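PDB 2R31: ATP12 ATPase from Paracoccus denitrificans, which probably acts as a chaperone in the assembly of the F1 part of ATP synthase. Local coordinates for residues V16-E21 and P45-A50; A75-E80 and G165-H170; L152-E157 and G177-G182; L183-G188 and D229-W234. All blocks are in the same frame, centred on the assembly; numbering follows the deposited sequence. Where two conformers were deposited one is given.

Contact 1 lies farthest out, its centre about 22 Å from the chain centre, where an isoleucine of strand 16-21 meets a carbonyl and aliphatic carbon on helix 47-58. The other three join helices. Contact 2 sits deeper but is small, a threonine against an alanine, partly buried. Contacts 3 and 4 are buried and share helix 179-186: its first turn packs aliphatic on aliphatic against helix 148-159, its last turn aliphatic on aromatic against helix 214-236. No hydrogen bond crosses any of the four; an E157-R187 salt bridge ties contacts 3 and 4 together. Helix 163-174 of contact 2 touches both, L169 against G182 and A168 against S230, while L49 links contact 1 to F233.

Contact 1 of 4, residues V16-E21 and P45-A50; sequences VGIHKE and PTEALA
I18 reaches from strand 16-21 onto the first turn of helix 47-58, and its two branches divide the work. From CB, which points at the helix, CG2 turns to the backbone side of A50: it lies 3.6 Å from A50 O and 4.0 Å from A50 CB, so this methyl packs against both the carbonyl and the side chain of one residue. The other branch starts with CG1 wedged between the backbone N and the carbonyl carbon (chi1 67°) and then runs out straight. That carries CD1 forward along the helix start, where it touches A50 CB at 4.0 Å and E47 CG at 3.9 Å. The extended E47 chain crosses the isoleucine at about a right angle and meets it through methylene carbon; its carboxylate takes no part in the touch. No hydrogen bond joins the two segments. Helix 47-58 begins with T46 as N-cap: its OG1 accepts from L49 N at 3.0 Å, and the same OG1 is hydrogen-bonded to L236 O near the C-terminus. W25 of strand 24-29 touches I18, E47 and A50, and I18 also touches L51 and A54 of the same helix. The arrangement is that of a small antiparallel sheet, 16-21 with 24-29 and 32-33, packed on a capped helix by aliphatic side chains from its edge strand.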
loop_
_atom_site.group_PDB
_atom_site.type_symbol
_atom_site.label_atom_id
_atom_site.label_comp_id
_atom_site.label_asym_id
_atom_site.label_seq_id
_atom_site.Cartn_x
_atom_site.Cartn_y
_atom_site.Cartn_z
ATOM N N VAL A 16 14.532 6.022 24.006
ATOM C CA VAL A 16 14.080 5.128 22.952
ATOM C C VAL A 16 15.339 4.468 22.351
ATOM O O VAL A 16 16.338 5.158 22.097
ATOM C CB VAL A 16 13.305 5.837 21.842
ATOM C CG1 VAL A 16 12.803 4.859 20.827
ATOM C CG2 VAL A 16 12.141 6.619 22.448
ATOM N N GLY A 17 15.273 3.184 22.071
ATOM C CA GLY A 17 16.365 2.494 21.369
ATOM C C GLY A 17 15.791 1.245 20.661
ATOM O O GLY A 17 14.570 1.091 20.619
ATOM N N ILE A 18 16.690 0.426 20.126
ATOM C CA ILE A 18 16.288 -0.786 19.462
ATOM C C ILE A 18 17.181 -1.951 19.910
ATOM O O ILE A 18 18.282 -1.726 20.411
ATOM C CB ILE A 18 16.296 -0.652 17.915
ATOM C CG1 ILE A 18 17.686 -0.480 17.316
ATOM C CG2 ILE A 18 15.347 0.492 17.506
ATOM C CD1 ILE A 18 17.739 -0.628 15.815
ATOM N N HIS A 19 16.743 -3.174 19.700
ATOM C CA HIS A 19 17.508 -4.362 20.046
ATOM C C HIS A 19 16.990 -5.549 19.271
ATOM O O HIS A 19 15.774 -5.740 19.181
ATOM C CB HIS A 19 17.349 -4.632 21.571
ATOM C CG HIS A 19 18.075 -5.852 22.022
ATOM N ND1 HIS A 19 19.448 -5.980 21.990
ATOM C CD2 HIS A 19 17.576 -7.045 22.471
ATOM C CE1 HIS A 19 19.757 -7.207 22.420
ATOM N NE2 HIS A 19 18.648 -7.880 22.729
ATOM N N LYS A 20 17.889 -6.395 18.738
ATOM C CA LYS A 20 17.468 -7.556 17.967
ATOM C C LYS A 20 17.192 -8.763 18.875
ATOM O O LYS A 20 18.088 -9.247 19.578
ATOM C CB LYS A 20 18.511 -7.918 16.897
ATOM C CG LYS A 20 18.201 -9.160 16.090
ATOM C CD LYS A 20 17.009 -9.029 15.172
ATOM C CE LYS A 20 16.916 -10.149 14.184
ATOM N NZ LYS A 20 16.799 -11.526 14.743
ATOM N N GLU A 21 15.978 -9.281 18.838
ATOM C CA GLU A 21 15.523 -10.493 19.521
ATOM C C GLU A 21 15.430 -11.591 18.496
ATOM O O GLU A 21 15.473 -11.391 17.267
ATOM C CB GLU A 21 14.176 -10.228 20.201
ATOM C CG GLU A 21 14.198 -9.174 21.299
ATOM C CD GLU A 21 14.683 -9.692 22.629
ATOM O OE1 GLU A 21 14.795 -10.919 22.869
ATOM O OE2 GLU A 21 15.010 -8.906 23.530
ATOM N N PRO A 45 11.151 -6.856 10.917
ATOM C CA PRO A 45 12.059 -7.690 10.095
ATOM C C PRO A 45 13.409 -7.071 9.828
ATOM O O PRO A 45 14.330 -7.807 9.434
ATOM C CB PRO A 45 11.287 -7.889 8.789
ATOM C CG PRO A 45 10.400 -6.683 8.726
ATOM C CD PRO A 45 9.962 -6.467 10.136
ATOM N N THR A 46 13.563 -5.758 9.954
ATOM C CA THR A 46 14.794 -5.061 9.557
ATOM C C THR A 46 15.183 -4.037 10.605
ATOM O O THR A 46 14.360 -3.407 11.258
ATOM C CB THR A 46 14.678 -4.369 8.181
ATOM O OG1 THR A 46 13.677 -3.335 8.349
ATOM C CG2 THR A 46 14.246 -5.302 7.080
ATOM N N GLU A 47 16.500 -3.784 10.644
ATOM C CA GLU A 47 17.053 -2.701 11.438
ATOM C C GLU A 47 16.508 -1.371 10.922
ATOM O O GLU A 47 16.185 -0.477 11.715
ATOM C CB GLU A 47 18.583 -2.707 11.391
ATOM C CG GLU A 47 19.178 -1.687 12.355
ATOM C CD GLU A 47 20.621 -1.314 12.092
ATOM O OE1 GLU A 47 21.118 -1.627 10.968
ATOM O OE2 GLU A 47 21.269 -0.693 12.934
ATOM N N ALA A 48 16.406 -1.195 9.611
ATOM C CA ALA A 48 15.985 0.096 9.049
ATOM C C ALA A 48 14.584 0.433 9.520
ATOM O O ALA A 48 14.313 1.589 9.880
ATOM C CB ALA A 48 16.025 0.061 7.537
ATOM N N LEU A 49 13.655 -0.537 9.518
ATOM C CA LEU A 49 12.330 -0.247 10.002
ATOM C C LEU A 49 12.345 0.025 11.513
ATOM O O LEU A 49 11.656 0.940 11.990
ATOM C CB LEU A 49 11.330 -1.370 9.686
ATOM C CG LEU A 49 9.926 -1.109 10.162
ATOM C CD1 LEU A 49 9.299 0.114 9.508
ATOM C CD2 LEU A 49 9.007 -2.298 9.957
ATOM N N ALA A 50 13.114 -0.745 12.271
ATOM C CA ALA A 50 13.204 -0.495 13.721
ATOM C C ALA A 50 13.710 0.884 14.012
ATOM O O ALA A 50 13.171 1.578 14.886
ATOM C CB ALA A 50 14.078 -1.561 14.375
#

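Contact 2 of 4, residues A75-E80 and G165-H170; sequences ANSAIE and GLTALH
T167 points toward helix 70-82 and meets A78, and the two helices come close here, with 5.6 Å between the A78 CA and T167 CA atoms. The threonine is set with OG1 beside the backbone N (chi1 -60°), which leaves CG2 anti to that N. Both branches reach A78, OG1 at its CA and CB, CG2 toward its N. OG1 lies 3.3 Å from A78 CA and 3.4 Å from A78 CB, a van der Waals touch of oxygen on carbon. The methyl CG2 rests 4.1 Å from A78 CB and reaches the backbone at A78 N, 4.0 Å away. The alanine's CB points across the line of approach, so the threonine meets its flank and the neighbouring main chain.

No hydrogen bond crosses between the segments. The hydroxyl is instead held by P163 O, one turn back in its own helix, which satisfies this polar atom and fixes the rotation of the side chain. Replacing T167 with an alanine would take away both branches and would probably open a gap beside A78 while leaving P163 O without the hydroxyl.

V82, further along helix 70-82, packs on both S77 and T167. On the side of helix 214-236, F233 lies against T167 and A168, with W234 on A168, while L166 turns to helix 86-95 and meets F86, V89 and L93. Helix 163-174 is thus packed among helices 70-82, 86-95 and 214-236.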
loop_
_atom_site.group_PDB
_atom_site.type_symbol
_atom_site.label_atom_id
_atom_site.label_comp_id
_atom_site.label_asym_id
_atom_site.label_seq_id
_atom_site.Cartn_x
_atom_site.Cartn_y
_atom_site.Cartn_z
ATOM N N ALA A 75 3.163 -1.437 11.036
ATOM C CA ALA A 75 3.701 -2.602 11.730
ATOM C C ALA A 75 2.660 -3.261 12.606
ATOM O O ALA A 75 2.586 -4.499 12.671
ATOM C CB ALA A 75 4.920 -2.202 12.541
ATOM N N ASN A 76 1.835 -2.470 13.290
ATOM C CA ASN A 76 0.752 -3.032 14.097
ATOM C C ASN A 76 -0.159 -3.861 13.212
ATOM O O ASN A 76 -0.616 -4.955 13.574
ATOM C CB ASN A 76 -0.040 -1.922 14.777
ATOM C CG ASN A 76 0.684 -1.267 15.927
ATOM O OD1 ASN A 76 1.606 -1.822 16.507
ATOM N ND2 ASN A 76 0.183 -0.066 16.285
ATOM N N SER A 77 -0.507 -3.371 12.018
ATOM C CA SER A 77 -1.363 -4.129 11.086
ATOM C C SER A 77 -0.678 -5.381 10.585
ATOM O O SER A 77 -1.276 -6.431 10.469
ATOM C CB SER A 77 -1.781 -3.215 9.947
ATOM O OG SER A 77 -2.587 -3.942 9.042
ATOM N N ALA A 78 0.614 -5.272 10.276
ATOM C CA ALA A 78 1.344 -6.457 9.836
ATOM C C ALA A 78 1.242 -7.562 10.879
ATOM O O ALA A 78 1.003 -8.734 10.581
ATOM C CB ALA A 78 2.806 -6.126 9.564
ATOM N N ILE A 79 1.475 -7.222 12.141
ATOM C CA ILE A 79 1.532 -8.208 13.211
ATOM C C ILE A 79 0.146 -8.692 13.579
ATOM O O ILE A 79 -0.061 -9.925 13.748
ATOM C CB ILE A 79 2.291 -7.616 14.420
ATOM C CG1 ILE A 79 3.745 -7.370 14.065
ATOM C CG2 ILE A 79 2.164 -8.541 15.658
ATOM C CD1 ILE A 79 4.470 -6.370 14.937
ATOM N N GLU A 80 -0.830 -7.804 13.740
ATOM C CA GLU A 80 -2.133 -8.165 14.263
ATOM C C GLU A 80 -3.087 -8.704 13.192
ATOM O O GLU A 80 -3.969 -9.519 13.539
ATOM C CB GLU A 80 -2.833 -6.984 14.924
ATOM C CG GLU A 80 -2.067 -6.517 16.169
ATOM C CD GLU A 80 -2.830 -5.618 17.051
ATOM O OE1 GLU A 80 -3.870 -5.036 16.655
ATOM O OE2 GLU A 80 -2.519 -5.456 18.248
ATOM N N GLY A 165 5.992 -7.139 3.651
ATOM C CA GLY A 165 5.872 -6.701 2.282
ATOM C C GLY A 165 4.434 -6.770 1.773
ATOM O O GLY A 165 3.974 -5.865 1.064
ATOM N N LEU A 166 3.716 -7.832 2.142
ATOM C CA LEU A 166 2.309 -7.935 1.784
ATOM C C LEU A 166 1.490 -6.808 2.408
ATOM O O LEU A 166 0.576 -6.262 1.798
ATOM C CB LEU A 166 1.776 -9.320 2.236
ATOM C CG LEU A 166 0.371 -9.661 1.751
ATOM C CD1 LEU A 166 0.309 -9.822 0.248
ATOM C CD2 LEU A 166 -0.152 -10.931 2.431
ATOM N N THR A 167 1.844 -6.466 3.662
ATOM C CA THR A 167 1.193 -5.351 4.359
ATOM C C THR A 167 1.386 -4.061 3.569
ATOM O O THR A 167 0.437 -3.313 3.372
ATOM C CB THR A 167 1.737 -5.222 5.778
ATOM O OG1 THR A 167 1.486 -6.441 6.499
ATOM C CG2 THR A 167 1.044 -4.084 6.518
ATOM N N ALA A 168 2.610 -3.802 3.131
ATOM C CA ALA A 168 2.905 -2.608 2.338
ATOM C C ALA A 168 2.117 -2.613 1.010
ATOM O O ALA A 168 1.578 -1.601 0.577
ATOM C CB ALA A 168 4.380 -2.508 2.036
ATOM N N LEU A 169 2.075 -3.775 0.334
ATOM C CA LEU A 169 1.364 -3.874 -0.940
ATOM C C LEU A 169 -0.095 -3.499 -0.792
ATOM O O LEU A 169 -0.706 -2.934 -1.710
ATOM C CB LEU A 169 1.518 -5.283 -1.524
ATOM C CG LEU A 169 0.797 -5.511 -2.835
ATOM C CD1 LEU A 169 1.377 -4.647 -3.954
ATOM C CD2 LEU A 169 0.814 -6.977 -3.245
ATOM N N HIS A 170 -0.708 -3.885 0.326
ATOM C CA HIS A 170 -2.150 -3.817 0.478
ATOM C C HIS A 170 -2.748 -2.520 -0.045
ATOM O O HIS A 170 -3.600 -2.568 -0.960
ATOM C CB HIS A 170 -2.503 -4.080 1.957
ATOM C CG HIS A 170 -3.964 -4.151 2.217
ATOM N ND1 HIS A 170 -4.752 -3.031 2.291
ATOM C CD2 HIS A 170 -4.800 -5.169 2.390
ATOM C CE1 HIS A 170 -6.032 -3.451 2.520
ATOM N NE2 HIS A 170 -6.104 -4.764 2.597
#

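Contact 3 of 4, residues L152-E157 and G177-G182; sequences LKLRAE and GSLILG
L179 and I180, at the start of helix 179-186, both meet L154 of helix 148-159. Going along the later segment, G177 leaves the preceding helix with positive phi, and S178 follows as N-cap of the next: its OG accepts from L181 N at 2.9 Å, with an N-H...O angle of 172°, and is also hydrogen-bonded to D100. L179 comes next, its CG anti to the backbone N (chi1 -179°), which sends the chain toward L154. Its CD2 lies 3.8 Å from L154 CB and 4.2 Å from L154 CD2, the two leucines lying side by side and running opposite ways. I180 leaves its backbone at an angle to L154, yet its CD1 arrives there and touches L154 CD2 at 4.1 Å, the two side chains crossing at about a right angle. One leucine thus meets two successive residues; from nearby loops, A133 touches L154 and L135 touches I180. Every touch between the segments is aliphatic carbon on carbon, so this buried join rests on shape and exclusion of water, while N-H groups of the first turn are met separately by S178 OG and D100.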
loop_
_atom_site.group_PDB
_atom_site.type_symbol
_atom_site.label_atom_id
_atom_site.label_comp_id
_atom_site.label_asym_id
_atom_site.label_seq_id
_atom_site.Cartn_x
_atom_site.Cartn_y
_atom_site.Cartn_z
ATOM N N LEU A 152 -3.483 -17.189 -12.047
ATOM C CA LEU A 152 -2.555 -17.996 -11.274
ATOM C C LEU A 152 -1.240 -17.234 -11.056
ATOM O O LEU A 152 -0.707 -17.115 -9.937
ATOM C CB LEU A 152 -2.304 -19.351 -11.952
ATOM C CG LEU A 152 -1.311 -20.357 -11.413
ATOM C CD1 LEU A 152 -1.547 -21.729 -12.044
ATOM C CD2 LEU A 152 0.153 -19.983 -11.692
ATOM N N LYS A 153 -0.652 -16.759 -12.145
ATOM C CA LYS A 153 0.648 -16.093 -12.036
ATOM C C LYS A 153 0.576 -14.927 -11.091
ATOM O O LYS A 153 1.514 -14.688 -10.306
ATOM C CB LYS A 153 1.140 -15.674 -13.407
ATOM C CG LYS A 153 1.569 -16.906 -14.250
ATOM C CD LYS A 153 2.592 -16.700 -15.293
ATOM C CE LYS A 153 2.994 -18.021 -15.898
ATOM N NZ LYS A 153 3.070 -18.172 -17.386
ATOM N N LEU A 154 -0.505 -14.157 -11.145
ATOM C CA LEU A 154 -0.628 -12.972 -10.283
ATOM C C LEU A 154 -0.853 -13.390 -8.828
ATOM O O LEU A 154 -0.292 -12.774 -7.910
ATOM C CB LEU A 154 -1.718 -12.072 -10.821
ATOM C CG LEU A 154 -1.359 -11.353 -12.125
ATOM C CD1 LEU A 154 -2.566 -10.693 -12.752
ATOM C CD2 LEU A 154 -0.221 -10.340 -11.927
ATOM N N ARG A 155 -1.632 -14.446 -8.579
ATOM C CA ARG A 155 -1.757 -15.032 -7.244
ATOM C C ARG A 155 -0.397 -15.415 -6.704
ATOM O O ARG A 155 -0.053 -15.139 -5.533
ATOM C CB ARG A 155 -2.657 -16.272 -7.211
ATOM C CG ARG A 155 -4.147 -16.026 -7.093
ATOM C CD ARG A 155 -4.569 -15.659 -5.653
ATOM N NE ARG A 155 -6.031 -15.706 -5.545
ATOM C CZ ARG A 155 -6.725 -16.815 -5.340
ATOM N NH1 ARG A 155 -8.056 -16.727 -5.291
ATOM N NH2 ARG A 155 -6.149 -17.995 -5.176
ATOM N N ALA A 156 0.399 -16.100 -7.534
ATOM C CA ALA A 156 1.691 -16.600 -7.074
ATOM C C ALA A 156 2.629 -15.451 -6.758
ATOM O O ALA A 156 3.405 -15.533 -5.786
ATOM C CB ALA A 156 2.296 -17.538 -8.123
ATOM N N GLU A 157 2.607 -14.402 -7.543
ATOM C CA GLU A 157 3.450 -13.247 -7.311
ATOM C C GLU A 157 3.158 -12.656 -5.948
ATOM O O GLU A 157 4.068 -12.367 -5.152
ATOM C CB GLU A 157 3.256 -12.214 -8.432
ATOM C CG GLU A 157 4.191 -11.046 -8.299
ATOM C CD GLU A 157 5.632 -11.352 -8.670
ATOM O OE1 GLU A 157 5.914 -12.365 -9.301
ATOM O OE2 GLU A 157 6.508 -10.520 -8.297
ATOM N N GLY A 177 -7.259 0.545 -6.658
ATOM C CA GLY A 177 -8.023 -0.555 -7.237
ATOM C C GLY A 177 -7.328 -1.313 -8.345
ATOM O O GLY A 177 -7.988 -1.768 -9.300
ATOM N N SER A 178 -6.032 -1.493 -8.239
ATOM C CA SER A 178 -5.240 -2.123 -9.276
ATOM C C SER A 178 -4.121 -2.961 -8.661
ATOM O O SER A 178 -3.232 -2.430 -7.992
ATOM C CB SER A 178 -4.610 -1.076 -10.194
ATOM O OG SER A 178 -3.758 -1.659 -11.150
ATOM N N LEU A 179 -4.147 -4.279 -8.949
ATOM C CA LEU A 179 -2.977 -5.086 -8.601
ATOM C C LEU A 179 -1.776 -4.689 -9.418
ATOM O O LEU A 179 -0.657 -4.682 -8.881
ATOM C CB LEU A 179 -3.317 -6.590 -8.802
ATOM C CG LEU A 179 -2.161 -7.519 -8.450
ATOM C CD1 LEU A 179 -1.721 -7.397 -7.024
ATOM C CD2 LEU A 179 -2.583 -8.962 -8.753
ATOM N N ILE A 180 -1.957 -4.403 -10.713
ATOM C CA ILE A 180 -0.804 -4.051 -11.535
ATOM C C ILE A 180 -0.110 -2.794 -11.016
ATOM O O ILE A 180 1.132 -2.760 -10.940
ATOM C CB ILE A 180 -1.180 -3.934 -13.007
ATOM C CG1 ILE A 180 -1.782 -5.246 -13.545
ATOM C CG2 ILE A 180 0.013 -3.482 -13.842
ATOM C CD1 ILE A 180 -0.988 -6.530 -13.197
ATOM N N LEU A 181 -0.871 -1.747 -10.668
ATOM C CA LEU A 181 -0.202 -0.567 -10.138
ATOM C C LEU A 181 0.485 -0.840 -8.833
ATOM O O LEU A 181 1.589 -0.317 -8.561
ATOM C CB LEU A 181 -1.179 0.601 -9.966
ATOM C CG LEU A 181 -1.785 1.182 -11.254
ATOM C CD1 LEU A 181 -2.751 2.297 -10.896
ATOM C CD2 LEU A 181 -0.721 1.675 -12.209
ATOM N N GLY A 182 -0.101 -1.661 -7.948
ATOM C CA GLY A 182 0.571 -1.968 -6.703
ATOM C C GLY A 182 1.869 -2.757 -6.906
ATOM O O GLY A 182 2.902 -2.447 -6.300
#

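Contact 4 of 4, residues L183-G188 and D229-W234; sequences LAVIRG and DSERFW
The C-terminal turn of helix 179-186 closes in a Schellman motif at G188, and just before it I186 presses on W234 of the long helix 214-236. The isoleucine lies over one face of the indole: its CB sits 3.6 Å from the centroid of the six-membered ring and only 9° off the ring normal, a CH-pi contact. CG2 lies over the CD2-CE3 side of the ring, 3.6 Å from W234 CD2, and CD1 reaches the far rim, 3.8 Å from W234 CZ3. With W234 CG anti to its own backbone N (chi1 172°), the ring is thrown out from its helix toward this partner.

This is helix-to-helix packing in the α-helical part of the chaperone, where A168 of helix 163-174 also touches W234 and R238 makes a cation-pi contact with it. Beside the ring, R187 brings NH2 to 3.9 Å from W234 CH2, its guanidinium plane steeply inclined to the indole; the charge itself is bridged to E157. An alanine in place of W234 would probably strip the apolar face from I186 and leave a gap between the two helices, with R187 losing one of its aromatic neighbours.

A turn earlier on helix 214-236, the extended E231 crosses V185 at about a right angle, its OE2 3.9 Å from V185 CG1 and its CG 4.1 Å from the same methyl, while A192 N donates a hydrogen bond to OE2.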
loop_
_atom_site.group_PDB
_atom_site.type_symbol
_atom_site.label_atom_id
_atom_site.label_comp_id
_atom_site.label_asym_id
_atom_site.label_seq_id
_atom_site.Cartn_x
_atom_site.Cartn_y
_atom_site.Cartn_z
ATOM N N LEU A 183 1.796 -3.790 -7.756
ATOM C CA LEU A 183 2.998 -4.558 -8.062
ATOM C C LEU A 183 4.056 -3.687 -8.740
ATOM O O LEU A 183 5.247 -3.842 -8.482
ATOM C CB LEU A 183 2.689 -5.785 -8.924
ATOM C CG LEU A 183 1.859 -6.864 -8.220
ATOM C CD1 LEU A 183 1.501 -7.952 -9.207
ATOM C CD2 LEU A 183 2.554 -7.436 -7.026
ATOM N N ALA A 184 3.635 -2.764 -9.619
ATOM C CA ALA A 184 4.609 -1.911 -10.293
ATOM C C ALA A 184 5.339 -1.032 -9.312
ATOM O O ALA A 184 6.534 -0.735 -9.524
ATOM C CB ALA A 184 3.906 -1.093 -11.365
ATOM N N VAL A 185 4.704 -0.608 -8.222
ATOM C CA VAL A 185 5.392 0.177 -7.201
ATOM C C VAL A 185 6.392 -0.724 -6.473
ATOM O O VAL A 185 7.579 -0.401 -6.343
ATOM C CB VAL A 185 4.416 0.858 -6.242
ATOM C CG1 VAL A 185 5.195 1.500 -5.082
ATOM C CG2 VAL A 185 3.572 1.876 -6.973
ATOM N N ILE A 186 5.948 -1.863 -5.928
ATOM C CA ILE A 186 6.864 -2.654 -5.105
ATOM C C ILE A 186 7.988 -3.269 -5.939
ATOM O O ILE A 186 9.068 -3.539 -5.398
ATOM C CB ILE A 186 6.126 -3.708 -4.250
ATOM C CG1 ILE A 186 5.458 -4.798 -5.029
ATOM C CG2 ILE A 186 5.166 -3.017 -3.272
ATOM C CD1 ILE A 186 5.196 -6.077 -4.236
ATOM N N ARG A 187 7.758 -3.486 -7.241
ATOM C CA ARG A 187 8.786 -4.055 -8.149
ATOM C C ARG A 187 9.618 -2.968 -8.814
ATOM O O ARG A 187 10.505 -3.327 -9.621
ATOM C CB ARG A 187 8.167 -5.024 -9.137
ATOM C CG ARG A 187 7.485 -6.225 -8.504
ATOM C CD ARG A 187 8.250 -6.914 -7.411
ATOM N NE ARG A 187 7.692 -8.187 -7.007
ATOM C CZ ARG A 187 8.058 -8.829 -5.908
ATOM N NH1 ARG A 187 7.550 -10.050 -5.680
ATOM N NH2 ARG A 187 8.904 -8.291 -5.036
ATOM N N GLY A 188 9.404 -1.707 -8.522
ATOM C CA GLY A 188 10.280 -0.652 -8.987
ATOM C C GLY A 188 10.059 -0.139 -10.379
ATOM O O GLY A 188 10.892 0.631 -10.845
ATOM N N ASP A 229 3.083 6.427 2.217
ATOM C CA ASP A 229 3.376 5.716 3.480
ATOM C C ASP A 229 3.544 4.224 3.230
ATOM O O ASP A 229 4.441 3.607 3.796
ATOM C CB ASP A 229 2.287 6.003 4.489
ATOM C CG ASP A 229 2.357 7.367 5.177
ATOM O OD1 ASP A 229 3.458 7.975 5.206
ATOM O OD2 ASP A 229 1.294 7.813 5.695
ATOM N N SER A 230 2.698 3.627 2.378
ATOM C CA SER A 230 2.870 2.213 2.075
ATOM C C SER A 230 4.146 1.913 1.331
ATOM O O SER A 230 4.835 0.925 1.606
ATOM C CB SER A 230 1.640 1.711 1.282
ATOM O OG SER A 230 0.467 1.689 2.027
ATOM N N GLU A 231 4.497 2.768 0.367
ATOM C CA GLU A 231 5.748 2.644 -0.362
ATOM C C GLU A 231 6.941 2.728 0.563
ATOM O O GLU A 231 7.909 1.955 0.447
ATOM C CB GLU A 231 5.771 3.733 -1.443
ATOM C CG GLU A 231 7.043 3.848 -2.229
ATOM C CD GLU A 231 6.935 5.044 -3.191
ATOM O OE1 GLU A 231 6.665 6.208 -2.720
ATOM O OE2 GLU A 231 7.098 4.873 -4.384
ATOM N N ARG A 232 6.908 3.678 1.507
ATOM C CA ARG A 232 8.004 3.802 2.497
ATOM C C ARG A 232 8.143 2.525 3.313
ATOM O O ARG A 232 9.240 2.057 3.578
ATOM C CB ARG A 232 7.695 5.026 3.377
ATOM C CG ARG A 232 8.710 5.283 4.462
ATOM C CD ARG A 232 10.117 5.539 3.948
ATOM N NE ARG A 232 10.926 6.111 5.009
ATOM C CZ ARG A 232 12.243 6.163 4.975
ATOM N NH1 ARG A 232 12.915 5.697 3.932
ATOM N NH2 ARG A 232 12.895 6.708 6.009
ATOM N N PHE A 233 7.004 1.960 3.768
ATOM C CA PHE A 233 7.029 0.733 4.537
ATOM C C PHE A 233 7.610 -0.402 3.710
ATOM O O PHE A 233 8.388 -1.225 4.248
ATOM C CB PHE A 233 5.597 0.431 5.021
ATOM C CG PHE A 233 5.502 -0.594 6.112
ATOM C CD1 PHE A 233 5.911 -0.290 7.390
ATOM C CD2 PHE A 233 4.996 -1.869 5.921
ATOM C CE1 PHE A 233 5.792 -1.160 8.449
ATOM C CE2 PHE A 233 4.849 -2.755 6.987
ATOM C CZ PHE A 233 5.232 -2.383 8.225
ATOM N N TRP A 234 7.280 -0.495 2.430
ATOM C CA TRP A 234 7.874 -1.480 1.529
ATOM C C TRP A 234 9.397 -1.361 1.560
ATOM O O TRP A 234 10.131 -2.335 1.795
ATOM C CB TRP A 234 7.351 -1.303 0.068
ATOM C CG TRP A 234 8.138 -2.207 -0.827
ATOM C CD1 TRP A 234 9.221 -1.856 -1.573
ATOM C CD2 TRP A 234 7.950 -3.607 -1.021
ATOM N NE1 TRP A 234 9.726 -2.962 -2.210
ATOM C CE2 TRP A 234 8.977 -4.041 -1.906
ATOM C CE3 TRP A 234 7.039 -4.558 -0.571
ATOM C CZ2 TRP A 234 9.100 -5.363 -2.313
ATOM C CZ3 TRP A 234 7.153 -5.856 -0.963
ATOM C CH2 TRP A 234 8.173 -6.265 -1.835
#